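Local coordinates for beta-ketoacyl-[acyl-carrier-protein] synthase FabY (Pseudomonas aeruginosa, PDB 4CW4) that condenses acetyl-CoA with malonyl-ACP to form the acetoacetyl-ACP primer that initiates fatty acid biosynthesis, working as a homodimeric thiolase-fold ketosynthase, at residues Asp428-Ala433 with Lys528-Phe534; Val414-Ala419 with Phe461-Trp466. The contacts are given in a common frame with arbitrary orientation. Residues are numbered along the deposited sequence.

Contact 1 of 2, residues Asp428-Ala433 with Lys528-Phe534; sequences DTVRHA and KPLEVCF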
ATOM      1  N   ASP A 428     -30.146  15.156 -18.461  1.00 18.10           N
ATOM      2  CA  ASP A 428     -30.921  14.195 -19.247  1.00 19.56           C
ATOM      3  C   ASP A 428     -30.124  12.922 -19.493  1.00 17.76           C
ATOM      4  O   ASP A 428     -30.643  11.814 -19.329  1.00 18.14           O
ATOM      5  CB  ASP A 428     -31.361  14.806 -20.577  1.00 22.62           C
ATOM      6  CG  ASP A 428     -32.189  13.841 -21.410  1.00 26.62           C
ATOM      7  OD1 ASP A 428     -33.351  13.597 -21.039  1.00 28.43           O
ATOM      8  OD2 ASP A 428     -31.670  13.315 -22.419  1.00 28.42           O
ATOM      9  N   THR A 429     -28.859  13.074 -19.873  1.00 16.57           N
ATOM     10  CA  THR A 429     -28.017  11.905 -20.138  1.00 17.00           C
ATOM     11  C   THR A 429     -27.779  11.093 -18.861  1.00 15.70           C
ATOM     12  O   THR A 429     -27.781   9.880 -18.888  1.00 16.77           O
ATOM     13  CB  THR A 429     -26.692  12.308 -20.807  1.00 18.66           C
ATOM     14  OG1 THR A 429     -26.969  12.834 -22.107  1.00 20.44           O
ATOM     15  CG2 THR A 429     -25.775  11.105 -20.963  1.00 18.52           C
ATOM     16  N   VAL A 430     -27.582  11.763 -17.739  1.00 13.88           N
ATOM     17  CA  VAL A 430     -27.460  11.046 -16.478  1.00 13.52           C
ATOM     18  C   VAL A 430     -28.768  10.314 -16.135  1.00 13.80           C
ATOM     19  O   VAL A 430     -28.750   9.156 -15.721  1.00 14.03           O
ATOM     20  CB  VAL A 430     -27.032  11.984 -15.346  1.00 13.77           C
ATOM     21  CG1 VAL A 430     -27.167  11.299 -13.975  1.00 14.34           C
ATOM     22  CG2 VAL A 430     -25.591  12.427 -15.556  1.00 13.78           C
ATOM     23  N   ARG A 431     -29.903  10.976 -16.345  1.00 13.53           N
ATOM     24  CA  ARG A 431     -31.180  10.384 -15.988  1.00 13.79           C
ATOM     25  C   ARG A 431     -31.584   9.217 -16.861  1.00 14.58           C
ATOM     26  O   ARG A 431     -32.254   8.318 -16.385  1.00 16.41           O
ATOM     27  CB  ARG A 431     -32.293  11.435 -16.006  1.00 15.00           C
ATOM     28  CG  ARG A 431     -32.230  12.361 -14.806  1.00 15.78           C
ATOM     29  CD  ARG A 431     -33.220  13.520 -14.947  1.00 17.14           C
ATOM     30  NE  ARG A 431     -33.225  14.332 -13.735  1.00 18.31           N
ATOM     31  CZ  ARG A 431     -33.764  15.543 -13.641  1.00 20.50           C
ATOM     32  NH1 ARG A 431     -34.362  16.110 -14.691  1.00 21.89           N
ATOM     33  NH2 ARG A 431     -33.702  16.194 -12.489  1.00 21.73           N
ATOM     34  N   HIS A 432     -31.207   9.229 -18.135  1.00 14.75           N
ATOM     35  CA  HIS A 432     -31.731   8.244 -19.070  1.00 15.73           C
ATOM     36  C   HIS A 432     -30.694   7.418 -19.805  1.00 15.56           C
ATOM     37  O   HIS A 432     -31.050   6.500 -20.533  1.00 16.97           O
ATOM     38  CB  HIS A 432     -32.643   8.953 -20.075  1.00 16.94           C
ATOM     39  CG  HIS A 432     -33.770   9.683 -19.431  1.00 18.95           C
ATOM     40  ND1 HIS A 432     -34.820   9.033 -18.820  1.00 20.42           N
ATOM     41  CD2 HIS A 432     -33.994  11.007 -19.259  1.00 20.70           C
ATOM     42  CE1 HIS A 432     -35.658   9.925 -18.326  1.00 21.74           C
ATOM     43  NE2 HIS A 432     -35.178  11.130 -18.573  1.00 22.11           N
ATOM     44  N   ALA A 433     -29.415   7.700 -19.579  1.00 13.89           N
ATOM     45  CA  ALA A 433     -28.359   6.971 -20.262  1.00 13.35           C
ATOM     46  C   ALA A 433     -27.162   6.733 -19.357  1.00 12.34           C
ATOM     47  O   ALA A 433     -26.024   6.720 -19.823  1.00 13.47           O
ATOM     48  CB  ALA A 433     -27.939   7.704 -21.518  1.00 13.35           C
ATOM     49  N   LYS A 528     -32.007   3.187 -25.664  1.00 32.58           N
ATOM     50  CA  LYS A 528     -31.103   4.327 -25.714  1.00 30.59           C
ATOM     51  C   LYS A 528     -29.739   3.887 -25.163  1.00 26.32           C
ATOM     52  O   LYS A 528     -29.646   3.501 -23.998  1.00 25.33           O
ATOM     53  CB  LYS A 528     -31.663   5.476 -24.875  1.00 32.91           C
ATOM     54  CG  LYS A 528     -30.795   6.727 -24.861  1.00 35.03           C
ATOM     55  CD  LYS A 528     -31.346   7.788 -23.932  1.00 36.80           C
ATOM     56  CE  LYS A 528     -30.484   9.045 -24.009  1.00 38.48           C
ATOM     57  NZ  LYS A 528     -30.925  10.186 -23.134  1.00 39.36           N
ATOM     58  N   PRO A 529     -28.677   3.925 -25.998  1.00 24.35           N
ATOM     59  CA  PRO A 529     -27.359   3.455 -25.540  1.00 23.00           C
ATOM     60  C   PRO A 529     -26.914   4.122 -24.246  1.00 20.51           C
ATOM     61  O   PRO A 529     -27.121   5.311 -24.054  1.00 20.30           O
ATOM     62  CB  PRO A 529     -26.420   3.859 -26.675  1.00 23.81           C
ATOM     63  CG  PRO A 529     -27.303   3.976 -27.887  1.00 25.17           C
ATOM     64  CD  PRO A 529     -28.647   4.405 -27.395  1.00 24.80           C
ATOM     65  N   LEU A 530     -26.304   3.341 -23.367  1.00 18.39           N
ATOM     66  CA  LEU A 530     -25.774   3.862 -22.121  1.00 16.55           C
ATOM     67  C   LEU A 530     -24.477   4.608 -22.420  1.00 17.02           C
ATOM     68  O   LEU A 530     -23.638   4.122 -23.184  1.00 19.25           O
ATOM     69  CB  LEU A 530     -25.566   2.716 -21.136  1.00 16.32           C
ATOM     70  CG  LEU A 530     -26.845   2.076 -20.621  1.00 16.86           C
ATOM     71  CD1 LEU A 530     -26.563   0.696 -20.043  1.00 17.14           C
ATOM     72  CD2 LEU A 530     -27.517   2.977 -19.607  1.00 17.14           C
ATOM     73  N   GLU A 531     -24.333   5.797 -21.838  1.00 15.34           N
ATOM     74  CA  GLU A 531     -23.232   6.706 -22.157  1.00 14.94           C
ATOM     75  C   GLU A 531     -22.319   6.967 -20.977  1.00 13.27           C
ATOM     76  O   GLU A 531     -21.209   7.429 -21.169  1.00 13.56           O
ATOM     77  CB  GLU A 531     -23.753   8.059 -22.659  1.00 17.13           C
ATOM     78  CG  GLU A 531     -24.742   7.987 -23.830  1.00 20.22           C
ATOM     79  CD  GLU A 531     -24.116   7.589 -25.154  1.00 21.88           C
ATOM     80  OE1 GLU A 531     -22.947   7.156 -25.195  1.00 22.59           O
ATOM     81  OE2 GLU A 531     -24.829   7.695 -26.176  1.00 23.69           O
ATOM     82  N   VAL A 532     -22.802   6.690 -19.769  1.00 12.14           N
ATOM     83  CA  VAL A 532     -22.054   6.982 -18.555  1.00 11.73           C
ATOM     84  C   VAL A 532     -22.205   5.836 -17.575  1.00 11.41           C
ATOM     85  O   VAL A 532     -23.308   5.355 -17.364  1.00 12.41           O
ATOM     86  CB  VAL A 532     -22.584   8.249 -17.887  1.00 12.84           C
ATOM     87  CG1 VAL A 532     -21.877   8.518 -16.531  1.00 13.60           C
ATOM     88  CG2 VAL A 532     -22.441   9.426 -18.823  1.00 14.35           C
ATOM     89  N   CYS A 533     -21.086   5.414 -16.973  1.00 10.11           N
ATOM     90  CA  CYS A 533     -21.133   4.432 -15.899  1.00 11.46           C
ATOM     91  C   CYS A 533     -20.532   5.001 -14.624  1.00 11.56           C
ATOM     92  O   CYS A 533     -19.452   5.619 -14.648  1.00 12.56           O
ATOM     93  CB  CYS A 533     -20.360   3.168 -16.262  1.00 12.01           C
ATOM     94  SG  CYS A 533     -20.507   1.869 -15.006  1.00 13.19           S
ATOM     95  N   PHE A 534     -21.232   4.775 -13.517  1.00 10.72           N
ATOM     96  CA  PHE A 534     -20.719   5.066 -12.188  1.00 10.42           C
ATOM     97  C   PHE A 534     -20.226   3.760 -11.571  1.00  9.71           C
ATOM     98  O   PHE A 534     -21.012   2.826 -11.339  1.00 11.02           O
ATOM     99  CB  PHE A 534     -21.824   5.675 -11.346  1.00 11.24           C
ATOM    100  CG  PHE A 534     -22.370   6.944 -11.936  1.00 10.78           C
ATOM    101  CD1 PHE A 534     -21.647   8.109 -11.858  1.00 11.86           C
ATOM    102  CD2 PHE A 534     -23.582   6.959 -12.593  1.00 10.98           C
ATOM    103  CE1 PHE A 534     -22.120   9.270 -12.398  1.00 11.42           C
ATOM    104  CE2 PHE A 534     -24.059   8.119 -13.147  1.00 11.61           C
ATOM    105  CZ  PHE A 534     -23.328   9.280 -13.051  1.00 11.47           C
TER

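Contact 2 of 2, residues Val414-Ala419 with Phe461-Trp466; sequences VAKAVA and FGIDGW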
ATOM      1  N   VAL A 414     -20.809   8.760  -4.107  1.00  9.86           N
ATOM      2  CA  VAL A 414     -21.801   8.569  -5.161  1.00  9.40           C
ATOM      3  C   VAL A 414     -22.446   9.901  -5.561  1.00 10.83           C
ATOM      4  O   VAL A 414     -22.576  10.202  -6.739  1.00 10.97           O
ATOM      5  CB  VAL A 414     -22.873   7.527  -4.766  1.00  9.88           C
ATOM      6  CG1 VAL A 414     -23.919   7.388  -5.868  1.00 10.30           C
ATOM      7  CG2 VAL A 414     -22.202   6.161  -4.477  1.00 10.91           C
ATOM      8  N   ALA A 415     -22.829  10.701  -4.573  1.00 11.03           N
ATOM      9  CA  ALA A 415     -23.444  11.995  -4.849  1.00 10.95           C
ATOM     10  C   ALA A 415     -22.501  12.867  -5.661  1.00 10.92           C
ATOM     11  O   ALA A 415     -22.912  13.463  -6.667  1.00 11.93           O
ATOM     12  CB  ALA A 415     -23.841  12.696  -3.562  1.00 12.71           C
ATOM     13  N   LYS A 416     -21.247  12.974  -5.229  1.00 10.61           N
ATOM     14  CA  LYS A 416     -20.298  13.833  -5.952  1.00 10.37           C
ATOM     15  C   LYS A 416     -20.048  13.302  -7.364  1.00 10.75           C
ATOM     16  O   LYS A 416     -19.883  14.073  -8.315  1.00 11.05           O
ATOM     17  CB  LYS A 416     -18.967  13.955  -5.207  1.00 11.45           C
ATOM     18  CG  LYS A 416     -19.049  14.726  -3.919  1.00 12.87           C
ATOM     19  CD  LYS A 416     -17.698  14.821  -3.244  1.00 14.48           C
ATOM     20  CE  LYS A 416     -16.765  15.743  -3.998  1.00 15.55           C
ATOM     21  NZ  LYS A 416     -15.421  15.863  -3.384  1.00 15.73           N
ATOM     22  N   ALA A 417     -20.021  11.979  -7.508  1.00 10.41           N
ATOM     23  CA  ALA A 417     -19.786  11.387  -8.834  1.00 11.25           C
ATOM     24  C   ALA A 417     -20.917  11.753  -9.800  1.00 11.62           C
ATOM     25  O   ALA A 417     -20.676  12.174 -10.939  1.00 11.62           O
ATOM     26  CB  ALA A 417     -19.626   9.864  -8.730  1.00 11.36           C
ATOM     27  N   VAL A 418     -22.149  11.577  -9.347  1.00 10.92           N
ATOM     28  CA  VAL A 418     -23.299  11.915 -10.164  1.00 11.68           C
ATOM     29  C   VAL A 418     -23.303  13.418 -10.515  1.00 11.53           C
ATOM     30  O   VAL A 418     -23.487  13.781 -11.681  1.00 13.22           O
ATOM     31  CB  VAL A 418     -24.613  11.455  -9.496  1.00 11.92           C
ATOM     32  CG1 VAL A 418     -25.814  11.883 -10.329  1.00 12.35           C
ATOM     33  CG2 VAL A 418     -24.618   9.924  -9.352  1.00 11.92           C
ATOM     34  N   ALA A 419     -23.056  14.283  -9.534  1.00 11.31           N
ATOM     35  CA  ALA A 419     -23.046  15.713  -9.800  1.00 12.07           C
ATOM     36  C   ALA A 419     -21.984  16.040 -10.848  1.00 12.29           C
ATOM     37  O   ALA A 419     -22.210  16.882 -11.732  1.00 13.25           O
ATOM     38  CB  ALA A 419     -22.780  16.500  -8.525  1.00 13.53           C
ATOM     39  N   PHE A 461     -31.292  13.346  -7.747  1.00 15.18           N
ATOM     40  CA  PHE A 461     -31.003  13.794  -9.110  1.00 14.94           C
ATOM     41  C   PHE A 461     -32.154  13.490 -10.080  1.00 15.22           C
ATOM     42  O   PHE A 461     -32.025  13.683 -11.286  1.00 16.09           O
ATOM     43  CB  PHE A 461     -29.674  13.196  -9.592  1.00 14.66           C
ATOM     44  CG  PHE A 461     -28.480  13.814  -8.927  1.00 15.52           C
ATOM     45  CD1 PHE A 461     -27.891  14.952  -9.454  1.00 16.60           C
ATOM     46  CD2 PHE A 461     -27.963  13.281  -7.755  1.00 16.00           C
ATOM     47  CE1 PHE A 461     -26.797  15.535  -8.830  1.00 17.67           C
ATOM     48  CE2 PHE A 461     -26.875  13.877  -7.122  1.00 17.01           C
ATOM     49  CZ  PHE A 461     -26.299  15.001  -7.667  1.00 17.35           C
ATOM     50  N   GLY A 462     -33.277  13.017  -9.555  1.00 15.07           N
ATOM     51  CA  GLY A 462     -34.454  12.791 -10.380  1.00 16.23           C
ATOM     52  C   GLY A 462     -34.288  11.653 -11.363  1.00 16.10           C
ATOM     53  O   GLY A 462     -34.844  11.699 -12.454  1.00 16.39           O
ATOM     54  N   ILE A 463     -33.545  10.619 -10.964  1.00 15.04           N
ATOM     55  CA  ILE A 463     -33.345   9.436 -11.782  1.00 14.60           C
ATOM     56  C   ILE A 463     -34.359   8.388 -11.360  1.00 15.74           C
ATOM     57  O   ILE A 463     -34.609   8.205 -10.170  1.00 16.28           O
ATOM     58  CB  ILE A 463     -31.936   8.845 -11.558  1.00 14.71           C
ATOM     59  CG1 ILE A 463     -30.878   9.947 -11.702  1.00 14.05           C
ATOM     60  CG2 ILE A 463     -31.684   7.715 -12.533  1.00 15.45           C
ATOM     61  CD1 ILE A 463     -29.442   9.494 -11.385  1.00 14.61           C
ATOM     62  N   ASP A 464     -34.934   7.694 -12.332  1.00 17.23           N
ATOM     63  CA  ASP A 464     -35.803   6.562 -12.040  1.00 18.00           C
ATOM     64  C   ASP A 464     -35.328   5.382 -12.880  1.00 16.08           C
ATOM     65  O   ASP A 464     -34.676   5.578 -13.895  1.00 16.23           O
ATOM     66  CB  ASP A 464     -37.262   6.908 -12.337  1.00 22.41           C
ATOM     67  CG  ASP A 464     -38.235   5.924 -11.705  1.00 26.89           C
ATOM     68  OD1 ASP A 464     -37.847   5.195 -10.755  1.00 27.65           O
ATOM     69  OD2 ASP A 464     -39.393   5.880 -12.160  1.00 29.56           O
ATOM     70  N   GLY A 465     -35.626   4.164 -12.439  1.00 15.37           N
ATOM     71  CA  GLY A 465     -35.223   2.968 -13.162  1.00 14.78           C
ATOM     72  C   GLY A 465     -33.727   2.906 -13.444  1.00 14.50           C
ATOM     73  O   GLY A 465     -33.299   2.495 -14.525  1.00 15.48           O
ATOM     74  N   TRP A 466     -32.925   3.331 -12.475  1.00 12.86           N
ATOM     75  CA  TRP A 466     -31.475   3.451 -12.668  1.00 12.83           C
ATOM     76  C   TRP A 466     -30.898   2.058 -12.819  1.00 12.58           C
ATOM     77  O   TRP A 466     -30.955   1.269 -11.880  1.00 13.37           O
ATOM     78  CB  TRP A 466     -30.828   4.120 -11.471  1.00 12.50           C
ATOM     79  CG  TRP A 466     -29.551   4.892 -11.713  1.00 12.28           C
ATOM     80  CD1 TRP A 466     -28.973   5.202 -12.900  1.00 12.29           C
ATOM     81  CD2 TRP A 466     -28.730   5.468 -10.698  1.00 12.17           C
ATOM     82  NE1 TRP A 466     -27.826   5.940 -12.690  1.00 12.20           N
ATOM     83  CE2 TRP A 466     -27.662   6.122 -11.340  1.00 12.65           C
ATOM     84  CE3 TRP A 466     -28.804   5.492  -9.305  1.00 12.53           C
ATOM     85  CZ2 TRP A 466     -26.667   6.806 -10.632  1.00 13.36           C
ATOM     86  CZ3 TRP A 466     -27.820   6.163  -8.600  1.00 12.68           C
ATOM     87  CH2 TRP A 466     -26.767   6.823  -9.269  1.00 12.76           C
TER

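Contact 1 of 2, residues Asp428-Ala433 with Lys528-Phe534
Where a helix leads into a strand, its backbone acceptors can be taken up by a neighbouring segment, as at A433, the residue with the largest covered area. A433 N bonds to T429 O (2.8 Å), while A433 O accepts two hydrogen bonds across the contact, a nearly straight one from E531 N (2.8 Å) and a more bent one from V532 N (3.2 Å). The A433 methyl points at the same segment, with CB 3.6 Å from P529 O and 3.8 Å from K528 CE. K528, second in covered area, is fully extended and lies beside H432 and A433: its CD is 3.6 Å from H432 O, and its NZ makes a salt bridge with D428 OD2 (3.3 Å). Deeper in, V430 CG1 reaches F534 CZ (4.4 Å), and T429 CG2 lies 4.3 Å from V532 CG2. V430 also packs on V418 and V422 of helix 409-425. The carboxylate of E531 turns elsewhere, to S551 and R553. Strand 532-539 then pairs in parallel with 434-437, so the bifurcated bond at A433 O lies where the two strands come together. The chemistry is graded, from an exposed ion pair through shared backbone bonds to a buried apolar end.

Contact 2 of 2, residues Val414-Ala419 with Phe461-Trp466
Aromatic side chains at a helix-to-strand connection can hold the connection against a neighbouring helix at a few points. F461, at the end of helix 444-461, lays one ring face over V418: CG1 sits 3.6 Å from the ring centroid and close to its normal, a CH-pi contact. The same ring also meets the residue after V418, with F461 CZ 3.9 Å from A419 CB. G462 follows with positive phi, ending the helix in a Schellman motif. I463 then points toward the helix, although its CD1 only just reaches V418 CG1 (4.5 Å). At D464 and G465 the chain bulges away, and it returns at W466, whose CH2 meets V418 CG2 at 3.8 Å and V414 CG1 at 4.5 Å. The indole NE1 is hydrogen-bonded to S434 OG. Y628 of the second subunit packs on A415 and A419, so the helix also faces the dimer partner. With no hydrogen bond between the segments, the contact depends on apolar shape fit, V418 fitting among F461, I463 and W466.

From the N terminus, the chain passes first through 414-419 on helix 409-425, then through 428-433 on the next helix. Segment 461-466 comes third and closes contact 2 over 41 intervening residues; 528-534 comes last and closes contact 1 over 94. Since 428-433 lies inside the first loop and its partner beyond it, the two loops cross instead of nesting. Their centres are only 10 Å apart, and they meet directly: R431 NE probably hydrogen-bonds F461 O (2.8 Å), and F534 CE1 packs 3.7 Å from V418 CA. Together they tie two consecutive helices to the starts of the parallel strands 466-469 and 532-539, which flank strand 434-437.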